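Local coordinates for protein Chains: A (Unidentified, PDB 6ZM9) that is a phage-encoded SAM lyase that cleaves S-adenosylmethionine, probably releasing S-methyl-5'-thioadenosine, at residues K103-V109 with Y121-W127. Sequence-based numbering, arbitrary orientation.
Sequences KQESVIV and YSITAEW. With PRO (proline), chain E; MTA (5'-deoxy-5'-methylthioadenosine), chain F; PO4 (phosphate ion), chain B.
Val109 and Tyr121 exchange two backbone hydrogen bonds, as do Val107 and Ile123, zipping together the two arms of an antiparallel beta hairpin. Ile123 N reaches Val107 O at 2.8 Å in a nearly straight bond (174°). This end is tight: the Val109 CG2 methyl meets Ile123 CD1 at 3.7 Å, on the face that helix 84-101 covers. On the other face, Ser106 OG leans diagonally, between neighbouring non-hydrogen-bonded pairs, to Ser122 OG, a weak bond that depends on the conformers modelled, while Ile108 turns its CD1 to the adenine, 3.6 Å from N7 of the methylthioadenosine.

Past the strands, Ala125 N still holds Glu105 O; the loose side is the exposed end at Lys103 and Trp127. The Trp127 ring folds back at the rim, with Ala125 CB over the centre of one face, and Trp127 CH2 lies 3.5 Å from Glu105 CA. At the ring's edge, in plane, NE1 donates to O1 of a phosphate ion, probably from the crystallisation liquor and also bound by Arg99. In the conformer described, Glu105 CG, anti to the backbone N (chi1 -172°), passes the indole at CZ3, and the carboxylate beyond is taken by Tyr58, Gln61 and Arg62.

Glu105 N points straight at the proline carboxylate, 2.9 Å from OXT; Glu69, Gly22 and Asn20 also hydrogen-bond the proline. The hairpin's start thus offers a backbone N-H to a carboxylate, consistent with a site for the substrate's amino-acid part beside the nucleoside pocket.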
loop_
_atom_site.group_PDB
_atom_site.type_symbol
_atom_site.label_atom_id
_atom_site.label_comp_id
_atom_site.label_asym_id
_atom_site.label_seq_id
_atom_site.Cartn_x
_atom_site.Cartn_y
_atom_site.Cartn_z
ATOM N N LYS A 103 -15.069 17.959 1.330
ATOM C CA LYS A 103 -15.593 18.534 2.569
ATOM C C LYS A 103 -14.956 17.896 3.797
ATOM O O LYS A 103 -15.623 17.665 4.812
ATOM C CB LYS A 103 -17.119 18.448 2.627
ATOM C CG LYS A 103 -17.804 19.159 1.481
ATOM C CD LYS A 103 -19.313 19.063 1.636
ATOM C CE LYS A 103 -20.077 19.784 0.565
ATOM N NZ LYS A 103 -21.541 19.615 0.817
ATOM N N GLN A 104 -13.657 17.617 3.705
ATOM C CA GLN A 104 -12.959 16.858 4.734
ATOM C C GLN A 104 -12.316 17.737 5.799
ATOM O O GLN A 104 -11.827 18.833 5.525
ATOM C CB GLN A 104 -11.863 15.998 4.094
ATOM C CG GLN A 104 -12.412 14.956 3.151
ATOM C CD GLN A 104 -13.214 13.930 3.895
ATOM O OE1 GLN A 104 -12.673 13.178 4.703
ATOM N NE2 GLN A 104 -14.513 13.896 3.645
ATOM N N GLU A 105 -12.259 17.199 7.018
ATOM C CA GLU A 105 -11.552 17.876 8.097
ATOM C C GLU A 105 -10.046 17.823 7.882
ATOM O O GLU A 105 -9.338 18.799 8.163
ATOM C CB GLU A 105 -11.884 17.277 9.462
ATOM C CG GLU A 105 -11.291 18.122 10.580
ATOM C CD GLU A 105 -11.534 17.572 11.964
ATOM O OE1 GLU A 105 -11.150 16.419 12.247
ATOM O OE2 GLU A 105 -12.092 18.321 12.780
ATOM N N SER A 106 -9.537 16.688 7.407
ATOM C CA SER A 106 -8.104 16.453 7.269
ATOM C C SER A 106 -7.846 15.538 6.081
ATOM O O SER A 106 -8.572 14.554 5.909
ATOM C CB SER A 106 -7.622 15.717 8.528
ATOM O OG SER A 106 -6.224 15.499 8.540
ATOM N N VAL A 107 -6.785 15.820 5.321
ATOM C CA VAL A 107 -6.231 14.933 4.298
ATOM C C VAL A 107 -4.755 14.759 4.634
ATOM O O VAL A 107 -4.066 15.741 4.935
ATOM C CB VAL A 107 -6.417 15.521 2.886
ATOM C CG1 VAL A 107 -5.554 14.832 1.850
ATOM C CG2 VAL A 107 -7.881 15.422 2.469
ATOM N N ILE A 108 -4.254 13.527 4.595
ATOM C CA ILE A 108 -2.842 13.264 4.877
ATOM C C ILE A 108 -2.088 13.087 3.567
ATOM O O ILE A 108 -2.529 12.341 2.684
ATOM C CB ILE A 108 -2.660 12.025 5.776
ATOM C CG1 ILE A 108 -3.285 12.273 7.144
ATOM C CG2 ILE A 108 -1.178 11.669 5.878
ATOM C CD1 ILE A 108 -3.398 11.012 7.991
ATOM N N VAL A 109 -0.934 13.747 3.457
ATOM C CA VAL A 109 -0.060 13.665 2.293
ATOM C C VAL A 109 1.324 13.239 2.768
ATOM O O VAL A 109 1.879 13.829 3.704
ATOM C CB VAL A 109 0.028 15.019 1.566
ATOM C CG1 VAL A 109 1.051 14.950 0.443
ATOM C CG2 VAL A 109 -1.315 15.425 1.031
ATOM N N TYR A 121 2.383 15.556 5.834
ATOM C CA TYR A 121 1.578 16.725 6.102
ATOM C C TYR A 121 0.173 16.285 6.448
ATOM O O TYR A 121 -0.366 15.362 5.827
ATOM C CB TYR A 121 1.433 17.636 4.844
ATOM C CG TYR A 121 2.722 18.060 4.219
ATOM C CD1 TYR A 121 3.424 19.141 4.717
ATOM C CD2 TYR A 121 3.231 17.391 3.121
ATOM C CE1 TYR A 121 4.622 19.543 4.150
ATOM C CE2 TYR A 121 4.432 17.777 2.550
ATOM C CZ TYR A 121 5.127 18.859 3.062
ATOM O OH TYR A 121 6.320 19.262 2.504
ATOM N N SER A 122 -0.430 16.952 7.427
ATOM C CA SER A 122 -1.885 16.912 7.620
ATOM C C SER A 122 -2.446 18.229 7.106
ATOM O O SER A 122 -2.048 19.287 7.599
ATOM C CB SER A 122 -2.252 16.668 9.106
ATOM O OG SER A 122 -3.646 16.377 9.224
ATOM N N ILE A 123 -3.308 18.156 6.109
ATOM C CA ILE A 123 -3.912 19.338 5.531
ATOM C C ILE A 123 -5.239 19.489 6.233
ATOM O O ILE A 123 -6.139 18.663 6.038
ATOM C CB ILE A 123 -4.096 19.211 4.017
ATOM C CG1 ILE A 123 -2.758 19.042 3.333
ATOM C CG2 ILE A 123 -4.833 20.450 3.508
ATOM C CD1 ILE A 123 -2.856 18.699 1.853
ATOM N N THR A 124 -5.363 20.506 7.080
ATOM C CA THR A 124 -6.446 20.576 8.044
ATOM C C THR A 124 -7.330 21.771 7.758
ATOM O O THR A 124 -6.837 22.886 7.551
ATOM C CB THR A 124 -5.875 20.650 9.457
ATOM O OG1 THR A 124 -5.064 19.492 9.675
ATOM C CG2 THR A 124 -6.977 20.672 10.472
ATOM N N ALA A 125 -8.632 21.531 7.782
ATOM C CA ALA A 125 -9.595 22.592 7.569
ATOM C C ALA A 125 -9.507 23.632 8.676
ATOM O O ALA A 125 -9.318 23.307 9.851
ATOM C CB ALA A 125 -10.998 21.986 7.575
ATOM N N GLU A 126 -9.688 24.895 8.298
ATOM C CA GLU A 126 -9.654 26.011 9.232
ATOM C C GLU A 126 -11.052 26.527 9.569
ATOM O O GLU A 126 -11.228 27.712 9.870
ATOM C CB GLU A 126 -8.763 27.118 8.680
ATOM C CG GLU A 126 -7.284 26.758 8.619
ATOM C CD GLU A 126 -6.454 27.867 7.986
ATOM O OE1 GLU A 126 -6.380 28.965 8.552
ATOM O OE2 GLU A 126 -5.907 27.686 6.890
ATOM N N TRP A 127 -12.047 25.648 9.532
ATOM C CA TRP A 127 -13.393 25.996 9.942
ATOM C C TRP A 127 -13.394 26.778 11.249
ATOM O O TRP A 127 -12.791 26.358 12.244
ATOM C CB TRP A 127 -14.190 24.707 10.127
ATOM C CG TRP A 127 -14.262 23.823 8.903
ATOM C CD1 TRP A 127 -14.281 24.215 7.590
ATOM C CD2 TRP A 127 -14.356 22.403 8.897
ATOM N NE1 TRP A 127 -14.365 23.110 6.765
ATOM C CE2 TRP A 127 -14.424 21.988 7.551
ATOM C CE3 TRP A 127 -14.397 21.430 9.902
ATOM C CZ2 TRP A 127 -14.518 20.650 7.192
ATOM C CZ3 TRP A 127 -14.489 20.103 9.538
ATOM C CH2 TRP A 127 -14.537 19.725 8.201
HETATM N N PRO E . -13.620 11.868 6.855
HETATM C CA PRO E . -14.430 12.462 7.919
HETATM C C PRO E . -14.532 13.974 7.831
HETATM O O PRO E . -15.526 14.564 8.279
HETATM C CB PRO E . -13.649 12.089 9.177
HETATM C CG PRO E . -12.217 11.859 8.652
HETATM C CD PRO E . -12.190 11.951 7.183
HETATM O OXT PRO E . -13.612 14.627 7.341
HETATM C CS MTA F . -7.126 11.866 7.522
HETATM S "S5'" MTA F . -8.666 11.026 7.715
HETATM C "C5'" MTA F . -8.790 10.173 6.132
HETATM C "C4'" MTA F . -8.219 8.770 6.097
HETATM O "O4'" MTA F . -6.823 8.823 6.435
HETATM C "C2'" MTA F . -7.705 6.704 7.127
HETATM O "O2'" MTA F . -7.852 5.851 6.003
HETATM C "C3'" MTA F . -8.819 7.753 7.068
HETATM O "O3'" MTA F . -10.059 7.224 6.631
HETATM C "C1'" MTA F . -6.444 7.571 6.992
HETATM N N9 MTA F . -5.770 7.808 8.260
HETATM C C8 MTA F . -6.034 8.767 9.205
HETATM N N7 MTA F . -5.183 8.792 10.203
HETATM C C5 MTA F . -4.294 7.768 9.899
HETATM C C6 MTA F . -3.109 7.321 10.515
HETATM N N6 MTA F . -2.582 7.868 11.620
HETATM N N1 MTA F . -2.437 6.307 9.917
HETATM C C2 MTA F . -2.922 5.791 8.782
HETATM N N3 MTA F . -4.009 6.144 8.101
HETATM C C4 MTA F . -4.659 7.147 8.712
HETATM P P PO4 B . -14.904 23.081 2.463
HETATM O O1 PO4 B . -14.588 22.588 3.861
HETATM O O2 PO4 B . -15.987 24.130 2.642
HETATM O O3 PO4 B . -13.661 23.689 1.865
HETATM O O4 PO4 B . -15.386 21.932 1.592
#